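Local coordinates for protein CDA peptide synthetase I (Streptomyces coelicolor, PDB 5DU9) that is a condensation domain of a multidomain peptide synthetase, with a fold of two similar alpha/beta lobes, at residues C37-P43 against G148-Y152; A52-T56 against R172-Y177; W267-I272 against T363-M367. The protein carries 1 engineered substitution. All blocks are in the same frame, centred on the assembly; numbering follows the deposited sequence.

Interaction 1. Residues C37-P43 against G148-Y152; sequences CLEIDGP and GRHLY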
loop_
_atom_site.group_PDB
_atom_site.type_symbol
_atom_site.label_atom_id
_atom_site.label_comp_id
_atom_site.label_asym_id
_atom_site.label_seq_id
_atom_site.Cartn_x
_atom_site.Cartn_y
_atom_site.Cartn_z
ATOM N N CYS A 37 -3.899 7.405 -7.218
ATOM C CA CYS A 37 -3.963 8.504 -8.167
ATOM C C CYS A 37 -3.297 9.745 -7.599
ATOM O O CYS A 37 -3.012 9.807 -6.405
ATOM C CB CYS A 37 -5.413 8.811 -8.547
ATOM S SG CYS A 37 -6.439 9.450 -7.204
ATOM N N LEU A 38 -3.026 10.707 -8.478
ATOM C CA LEU A 38 -2.554 12.028 -8.083
ATOM C C LEU A 38 -3.640 13.052 -8.347
ATOM O O LEU A 38 -4.156 13.138 -9.459
ATOM C CB LEU A 38 -1.294 12.434 -8.856
ATOM C CG LEU A 38 0.008 11.662 -8.666
ATOM C CD1 LEU A 38 1.074 12.271 -9.560
ATOM C CD2 LEU A 38 0.461 11.665 -7.213
ATOM N N GLU A 39 -3.988 13.822 -7.323
ATOM C CA GLU A 39 -4.859 14.967 -7.499
ATOM C C GLU A 39 -3.982 16.160 -7.836
ATOM O O GLU A 39 -3.162 16.580 -7.022
ATOM C CB GLU A 39 -5.689 15.212 -6.242
ATOM C CG GLU A 39 -6.637 14.065 -5.927
ATOM C CD GLU A 39 -7.408 14.269 -4.638
ATOM O OE1 GLU A 39 -6.918 15.007 -3.758
ATOM O OE2 GLU A 39 -8.508 13.690 -4.507
ATOM N N ILE A 40 -4.151 16.691 -9.044
ATOM C CA ILE A 40 -3.246 17.695 -9.589
ATOM C C ILE A 40 -3.983 19.024 -9.744
ATOM O O ILE A 40 -5.071 19.075 -10.313
ATOM C CB ILE A 40 -2.654 17.215 -10.933
ATOM C CG1 ILE A 40 -1.855 15.925 -10.709
ATOM C CG2 ILE A 40 -1.762 18.281 -11.551
ATOM C CD1 ILE A 40 -1.685 15.064 -11.941
ATOM N N ASP A 41 -3.381 20.094 -9.227
ATOM C CA ASP A 41 -4.093 21.352 -9.018
ATOM C C ASP A 41 -3.991 22.336 -10.183
ATOM O O ASP A 41 -4.418 23.484 -10.062
ATOM C CB ASP A 41 -3.582 22.025 -7.736
ATOM C CG ASP A 41 -2.122 22.446 -7.828
ATOM O OD1 ASP A 41 -1.447 22.091 -8.816
ATOM O OD2 ASP A 41 -1.646 23.134 -6.899
ATOM N N GLY A 42 -3.431 21.896 -11.305
ATOM C CA GLY A 42 -3.283 22.764 -12.462
ATOM C C GLY A 42 -3.198 21.986 -13.760
ATOM O O GLY A 42 -3.019 20.767 -13.742
ATOM N N PRO A 43 -3.315 22.690 -14.896
ATOM C CA PRO A 43 -3.370 22.037 -16.209
ATOM C C PRO A 43 -2.078 21.330 -16.615
ATOM O O PRO A 43 -0.981 21.840 -16.383
ATOM C CB PRO A 43 -3.674 23.196 -17.167
ATOM C CG PRO A 43 -3.220 24.417 -16.457
ATOM C CD PRO A 43 -3.444 24.154 -15.002
ATOM N N GLY A 148 -9.373 23.570 -14.266
ATOM C CA GLY A 148 -7.984 23.306 -14.588
ATOM C C GLY A 148 -7.410 22.131 -13.816
ATOM O O GLY A 148 -6.272 21.729 -14.053
ATOM N N ARG A 149 -8.193 21.577 -12.894
ATOM C CA ARG A 149 -7.719 20.479 -12.056
ATOM C C ARG A 149 -7.643 19.183 -12.849
ATOM O O ARG A 149 -8.419 18.967 -13.785
ATOM C CB ARG A 149 -8.629 20.292 -10.841
ATOM C CG ARG A 149 -8.615 21.459 -9.869
ATOM C CD ARG A 149 -9.513 21.196 -8.670
ATOM N NE ARG A 149 -10.921 21.073 -9.045
ATOM C CZ ARG A 149 -11.755 22.097 -9.198
ATOM N NH1 ARG A 149 -11.334 23.343 -9.018
ATOM N NH2 ARG A 149 -13.016 21.876 -9.540
ATOM N N HIS A 150 -6.701 18.326 -12.467
ATOM C CA HIS A 150 -6.528 17.035 -13.117
ATOM C C HIS A 150 -6.433 15.904 -12.107
ATOM O O HIS A 150 -6.243 16.127 -10.909
ATOM C CB HIS A 150 -5.278 17.038 -13.999
ATOM C CG HIS A 150 -5.472 17.727 -15.315
ATOM N ND1 HIS A 150 -5.564 19.097 -15.433
ATOM C CD2 HIS A 150 -5.597 17.232 -16.567
ATOM C CE1 HIS A 150 -5.736 19.416 -16.702
ATOM N NE2 HIS A 150 -5.755 18.305 -17.414
ATOM N N LEU A 151 -6.573 14.686 -12.612
ATOM C CA LEU A 151 -6.379 13.491 -11.809
ATOM C C LEU A 151 -5.632 12.476 -12.655
ATOM O O LEU A 151 -6.066 12.156 -13.761
ATOM C CB LEU A 151 -7.723 12.930 -11.330
ATOM C CG LEU A 151 -7.690 11.800 -10.299
ATOM C CD1 LEU A 151 -8.949 11.832 -9.450
ATOM C CD2 LEU A 151 -7.550 10.440 -10.973
ATOM N N TYR A 152 -4.502 11.995 -12.147
ATOM C CA TYR A 152 -3.747 10.944 -12.820
ATOM C C TYR A 152 -3.974 9.628 -12.103
ATOM O O TYR A 152 -3.623 9.499 -10.933
ATOM C CB TYR A 152 -2.248 11.260 -12.856
ATOM C CG TYR A 152 -1.469 10.305 -13.736
ATOM C CD1 TYR A 152 -1.196 9.005 -13.323
ATOM C CD2 TYR A 152 -1.025 10.698 -14.991
ATOM C CE1 TYR A 152 -0.499 8.128 -14.134
ATOM C CE2 TYR A 152 -0.324 9.831 -15.803
ATOM C CZ TYR A 152 -0.065 8.548 -15.369
ATOM O OH TYR A 152 0.628 7.682 -16.182
#
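Gly148 lies beside Gly42 and Pro43. Its phi of 82° is a conformation that glycine adopts easily. Arg149 CA approaches Ile40 O at 3.5 Å, a CA-H...O contact. His150 forms two backbone hydrogen bonds with Ile40: His150 N to Ile40 O is 2.8 Å and Ile40 N to His150 O is 2.9 Å. The His150 ring hydrogen-bonds through ND1 to Gly148 O at 3.1 Å, and has CE1 3.6 Å from Pro43 CA. Leu151, in a non-hydrogen-bonded pair with Glu39, sets its CD2 3.6 Å from Cys37 CB. The Glu39 carboxylate itself pairs with Arg383. Tyr152 makes the second hydrogen-bonded pair, with Leu38, again through two backbone hydrogen bonds: Tyr152 N to Leu38 O is 2.9 Å and Leu38 N to Tyr152 O is 2.8 Å. Leu38, Ile40, His150 and Tyr152 share one face, where helix 163-182 packs on Leu38 and Tyr152. This is regular antiparallel pairing inside a mixed sheet, with strands 138-146 and 379-384 flanking the two.

Interaction 2. Residues A52-T56 against R172-Y177; sequences ALRLT and RLAEVY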
loop_
_atom_site.group_PDB
_atom_site.type_symbol
_atom_site.label_atom_id
_atom_site.label_comp_id
_atom_site.label_asym_id
_atom_site.label_seq_id
_atom_site.Cartn_x
_atom_site.Cartn_y
_atom_site.Cartn_z
ATOM N N ALA A 52 5.970 11.497 -21.934
ATOM C CA ALA A 52 6.674 11.290 -20.672
ATOM C C ALA A 52 6.386 9.907 -20.096
ATOM O O ALA A 52 7.271 9.272 -19.518
ATOM C CB ALA A 52 6.289 12.364 -19.671
ATOM N N LEU A 53 5.149 9.444 -20.243
ATOM C CA LEU A 53 4.790 8.117 -19.757
ATOM C C LEU A 53 5.582 7.054 -20.504
ATOM O O LEU A 53 6.075 6.100 -19.907
ATOM C CB LEU A 53 3.288 7.851 -19.912
ATOM C CG LEU A 53 2.837 6.459 -19.441
ATOM C CD1 LEU A 53 3.165 6.243 -17.969
ATOM C CD2 LEU A 53 1.355 6.235 -19.686
ATOM N N ARG A 54 5.710 7.230 -21.813
ATOM C CA ARG A 54 6.413 6.257 -22.637
ATOM C C ARG A 54 7.869 6.143 -22.202
ATOM O O ARG A 54 8.390 5.038 -22.052
ATOM C CB ARG A 54 6.321 6.634 -24.117
ATOM C CG ARG A 54 6.781 5.522 -25.046
ATOM C CD ARG A 54 6.360 5.768 -26.485
ATOM N NE ARG A 54 6.862 4.724 -27.377
ATOM C CZ ARG A 54 6.242 3.571 -27.619
ATOM N NH1 ARG A 54 5.080 3.291 -27.044
ATOM N NH2 ARG A 54 6.790 2.691 -28.447
ATOM N N LEU A 55 8.514 7.285 -21.982
ATOM C CA LEU A 55 9.903 7.307 -21.531
ATOM C C LEU A 55 10.032 6.701 -20.140
ATOM O O LEU A 55 10.991 5.990 -19.846
ATOM C CB LEU A 55 10.445 8.736 -21.522
ATOM C CG LEU A 55 10.594 9.425 -22.880
ATOM C CD1 LEU A 55 10.920 10.898 -22.686
ATOM C CD2 LEU A 55 11.668 8.747 -23.712
ATOM N N THR A 56 9.058 6.990 -19.285
ATOM C CA THR A 56 9.088 6.513 -17.912
ATOM C C THR A 56 8.943 5.000 -17.870
ATOM O O THR A 56 9.712 4.313 -17.198
ATOM C CB THR A 56 7.977 7.163 -17.069
ATOM O OG1 THR A 56 8.204 8.577 -16.991
ATOM C CG2 THR A 56 7.954 6.586 -15.661
ATOM N N ARG A 172 9.338 9.984 -11.038
ATOM C CA ARG A 172 10.048 9.871 -12.310
ATOM C C ARG A 172 9.215 10.463 -13.446
ATOM O O ARG A 172 9.739 11.170 -14.312
ATOM C CB ARG A 172 10.393 8.411 -12.611
ATOM C CG ARG A 172 11.008 8.179 -13.986
ATOM C CD ARG A 172 12.262 9.012 -14.197
ATOM N NE ARG A 172 12.880 8.754 -15.495
ATOM C CZ ARG A 172 13.841 9.502 -16.029
ATOM N NH1 ARG A 172 14.299 10.566 -15.384
ATOM N NH2 ARG A 172 14.340 9.191 -17.217
ATOM N N LEU A 173 7.920 10.166 -13.437
ATOM C CA LEU A 173 7.008 10.682 -14.452
ATOM C C LEU A 173 7.056 12.201 -14.496
ATOM O O LEU A 173 7.168 12.802 -15.567
ATOM C CB LEU A 173 5.577 10.218 -14.178
ATOM C CG LEU A 173 4.517 10.712 -15.166
ATOM C CD1 LEU A 173 4.711 10.061 -16.523
ATOM C CD2 LEU A 173 3.119 10.442 -14.636
ATOM N N ALA A 174 6.966 12.821 -13.324
ATOM C CA ALA A 174 6.994 14.276 -13.229
ATOM C C ALA A 174 8.330 14.829 -13.708
ATOM O O ALA A 174 8.374 15.831 -14.417
ATOM C CB ALA A 174 6.719 14.714 -11.804
ATOM N N GLU A 175 9.416 14.164 -13.327
ATOM C CA GLU A 175 10.755 14.586 -13.723
ATOM C C GLU A 175 10.895 14.637 -15.241
ATOM O O GLU A 175 11.421 15.605 -15.792
ATOM C CB GLU A 175 11.804 13.641 -13.134
ATOM C CG GLU A 175 13.238 14.079 -13.376
ATOM C CD GLU A 175 14.243 13.145 -12.736
ATOM O OE1 GLU A 175 14.070 11.914 -12.857
ATOM O OE2 GLU A 175 15.202 13.640 -12.107
ATOM N N VAL A 176 10.424 13.591 -15.912
ATOM C CA VAL A 176 10.486 13.532 -17.370
ATOM C C VAL A 176 9.584 14.597 -17.990
ATOM O O VAL A 176 9.969 15.260 -18.950
ATOM C CB VAL A 176 10.084 12.136 -17.895
ATOM C CG1 VAL A 176 10.090 12.100 -19.420
ATOM C CG2 VAL A 176 11.027 11.071 -17.347
ATOM N N TYR A 177 8.387 14.760 -17.432
ATOM C CA TYR A 177 7.430 15.747 -17.934
ATOM C C TYR A 177 8.000 17.163 -17.878
ATOM O O TYR A 177 7.843 17.946 -18.822
ATOM C CB TYR A 177 6.124 15.681 -17.138
ATOM C CG TYR A 177 5.085 16.691 -17.581
ATOM C CD1 TYR A 177 4.282 16.450 -18.690
ATOM C CD2 TYR A 177 4.906 17.883 -16.890
ATOM C CE1 TYR A 177 3.329 17.369 -19.100
ATOM C CE2 TYR A 177 3.953 18.809 -17.293
ATOM C CZ TYR A 177 3.170 18.546 -18.399
ATOM O OH TYR A 177 2.222 19.457 -18.806
HETATM O O HOH W 1 13.031 6.599 -17.918
#
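Val176 lies over Ala52 and Leu55, with its CG1 3.8 Å from Ala52 CB and 3.6 Å from Leu55 CD1. Its CG2 is 3.8 Å from Thr56 OG1. That hydroxyl donates to Ala52 O at 2.8 Å, within its own helix, so the polar group is satisfied in an apolar setting. Ala52 is small enough to let the backbones close in: its CA is 5.3 Å from Tyr177 CA. The two segments cross obliquely at 125°, with axes 8.8 Å apart. Helices 46-58 and 163-182 both meet, at Tyr152, the sheet holding strands 33-40 and 149-157, each helix following one of these strands in the chain. Leu173 CD1 reaches 3.8 Å from Leu53 CA, and both leucines touch Tyr152. No direct hydrogen bond joins the segments. At the more open side, one water donates to Leu55 O (2.9 Å) and accepts from Arg172 NH2 (3.0 Å). Within helix 163-182, Arg172 NH1 forms a salt bridge with Glu175 OE1 at 2.9 Å; NH1 also hydrogen-bonds Pro187 O.

Interaction 3. Residues W267-I272 against T363-M367; sequences WARVVI and TVNVM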
loop_
_atom_site.group_PDB
_atom_site.type_symbol
_atom_site.label_atom_id
_atom_site.label_comp_id
_atom_site.label_asym_id
_atom_site.label_seq_id
_atom_site.Cartn_x
_atom_site.Cartn_y
_atom_site.Cartn_z
ATOM N N TRP A 267 4.367 9.304 14.788
ATOM C CA TRP A 267 2.909 9.367 14.782
ATOM C C TRP A 267 2.254 8.107 14.216
ATOM O O TRP A 267 1.128 7.795 14.571
ATOM C CB TRP A 267 2.425 10.587 14.003
ATOM C CG TRP A 267 2.582 10.473 12.525
ATOM C CD1 TRP A 267 3.728 10.665 11.803
ATOM C CD2 TRP A 267 1.560 10.152 11.579
ATOM N NE1 TRP A 267 3.478 10.477 10.465
ATOM C CE2 TRP A 267 2.154 10.161 10.302
ATOM C CE3 TRP A 267 0.197 9.858 11.688
ATOM C CZ2 TRP A 267 1.433 9.890 9.143
ATOM C CZ3 TRP A 267 -0.517 9.587 10.536
ATOM C CH2 TRP A 267 0.105 9.603 9.279
ATOM N N ALA A 268 2.950 7.374 13.351
ATOM C CA ALA A 268 2.387 6.126 12.821
ATOM C C ALA A 268 2.210 5.106 13.944
ATOM O O ALA A 268 1.272 4.304 13.931
ATOM C CB ALA A 268 3.275 5.558 11.717
ATOM N N ARG A 269 3.111 5.142 14.923
ATOM C CA ARG A 269 3.000 4.268 16.093
ATOM C C ARG A 269 1.785 4.656 16.931
ATOM O O ARG A 269 1.116 3.798 17.512
ATOM C CB ARG A 269 4.267 4.330 16.953
ATOM C CG ARG A 269 5.541 3.899 16.230
ATOM C CD ARG A 269 5.513 2.415 15.911
ATOM N NE ARG A 269 6.710 1.977 15.191
ATOM C CZ ARG A 269 7.844 1.593 15.768
ATOM N NH1 ARG A 269 7.976 1.611 17.088
ATOM N NH2 ARG A 269 8.867 1.212 15.014
ATOM N N VAL A 270 1.510 5.954 17.003
ATOM C CA VAL A 270 0.335 6.445 17.715
ATOM C C VAL A 270 -0.929 5.915 17.039
ATOM O O VAL A 270 -1.879 5.503 17.701
ATOM C CB VAL A 270 0.307 7.989 17.768
ATOM C CG1 VAL A 270 -0.992 8.501 18.396
ATOM C CG2 VAL A 270 1.511 8.512 18.543
ATOM N N VAL A 271 -0.940 5.918 15.712
ATOM C CA VAL A 271 -2.092 5.404 14.976
ATOM C C VAL A 271 -2.272 3.904 15.212
ATOM O O VAL A 271 -3.384 3.440 15.454
ATOM C CB VAL A 271 -1.953 5.696 13.469
ATOM C CG1 VAL A 271 -3.055 5.017 12.665
ATOM C CG2 VAL A 271 -1.984 7.192 13.229
ATOM N N ILE A 272 -1.183 3.147 15.134
ATOM C CA ILE A 272 -1.255 1.712 15.379
ATOM C C ILE A 272 -1.787 1.449 16.789
ATOM O O ILE A 272 -2.661 0.602 16.983
ATOM C CB ILE A 272 0.125 1.044 15.183
ATOM C CG1 ILE A 272 0.504 1.072 13.705
ATOM C CG2 ILE A 272 0.110 -0.398 15.665
ATOM C CD1 ILE A 272 1.972 0.772 13.431
ATOM N N THR A 363 -5.139 -4.779 8.564
ATOM C CA THR A 363 -3.878 -4.218 8.113
ATOM C C THR A 363 -3.887 -2.724 8.380
ATOM O O THR A 363 -4.788 -2.020 7.927
ATOM C CB THR A 363 -3.629 -4.481 6.618
ATOM O OG1 THR A 363 -3.578 -5.895 6.382
ATOM C CG2 THR A 363 -2.310 -3.851 6.173
ATOM N N VAL A 364 -2.897 -2.251 9.132
ATOM C CA VAL A 364 -2.757 -0.829 9.421
ATOM C C VAL A 364 -1.580 -0.293 8.621
ATOM O O VAL A 364 -0.421 -0.534 8.957
ATOM C CB VAL A 364 -2.549 -0.565 10.920
ATOM C CG1 VAL A 364 -2.460 0.939 11.192
ATOM C CG2 VAL A 364 -3.682 -1.187 11.718
ATOM N N ASN A 365 -1.908 0.437 7.560
ATOM C CA ASN A 365 -0.939 0.922 6.593
ATOM C C ASN A 365 -0.861 2.440 6.633
ATOM O O ASN A 365 -1.620 3.127 5.944
ATOM C CB ASN A 365 -1.330 0.435 5.192
ATOM C CG ASN A 365 -0.348 0.858 4.121
ATOM O OD1 ASN A 365 0.721 1.391 4.410
ATOM N ND2 ASN A 365 -0.707 0.605 2.867
ATOM N N VAL A 366 0.040 2.956 7.465
ATOM C CA VAL A 366 0.302 4.383 7.529
ATOM C C VAL A 366 1.370 4.651 6.488
ATOM O O VAL A 366 2.546 4.357 6.704
ATOM C CB VAL A 366 0.762 4.829 8.924
ATOM C CG1 VAL A 366 0.935 6.347 8.966
ATOM C CG2 VAL A 366 -0.231 4.380 9.984
ATOM N N MET A 367 0.962 5.183 5.342
ATOM C CA MET A 367 1.894 5.337 4.236
ATOM C C MET A 367 2.955 6.372 4.580
ATOM O O MET A 367 2.668 7.377 5.237
ATOM C CB MET A 367 1.164 5.721 2.951
ATOM C CG MET A 367 0.340 4.581 2.375
ATOM S SD MET A 367 -0.178 4.856 0.670
ATOM C CE MET A 367 1.364 4.598 -0.205
#
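Helix 267-272 and strand 363-366 run roughly antiparallel, at 156° between their directions, with axes 9.1 Å apart at closest approach. The backbones come nearest at two places: Ala268 CA to Val366 CA is 5.9 Å, and Ile272 CA to Val364 CA is 6.6 Å. These two helix positions are one turn apart, and Ile272 N bonds to Ala268 O at 3.0 Å. The strand positions are two residues apart, so both lie on the same strand face. Val364 and Val366 therefore point at the helix, while Asn365 between them points away. No hydrogen bond crosses the contact; it is wholly apolar.

Val366 does most of the work. Its CG1 sits over the face of the Trp267 indole, 3.8 Å from the centroid of the six-membered ring, as a CH-pi contact. The same CG1 is 3.4 Å from Trp267 CH2. Both methyls of Val366 lie against Ala268 CB (CG1 3.7 Å, CG2 4.1 Å), and CG2 also meets Val271 CG1 at 3.9 Å. Val364 meets the next part of the helix, with its CG1 3.9 Å from Ile272 CG1 and 4.4 Å from Val271 CG1. Leu397 of strand 393-398 touches both Trp267 and Val271, so the helix also covers the neighbouring strand.

The Val364 side chain is about 11 Å from the bound (2S)-2-amino-N-butyl-propanamide. Thr363, the residue before Val364, hydrogen-bonds through OG1 to Arg312, which lines that ligand's pocket. The arrangement is helix-on-sheet packing in an alpha/beta layer, here within the C-terminal lobe of the condensation-domain fold.

Overall arrangement
Interactions 1 and 2 are buried and belong to one layered unit. The strands paired in interaction 1 each lead, along the chain, into one of the helices packed in interaction 2, and the segments alternate in sequence. Tyr152 joins them by packing: its OH is 3.4 Å from Leu53 CD1 and its CE2 3.7 Å from Leu173 CD2, while the hydroxyl hydrogen-bonds to His140. Interaction 3 is partly buried and separate. Its centre is about 27 Å from that of interaction 1 and about 31 Å from that of interaction 2. It and interaction 2 lie on opposite sides of the chain's centre. Backbone hydrogen bonds dominate interaction 1. Interaction 2 is apolar with a bridging water, and interaction 3 is purely apolar.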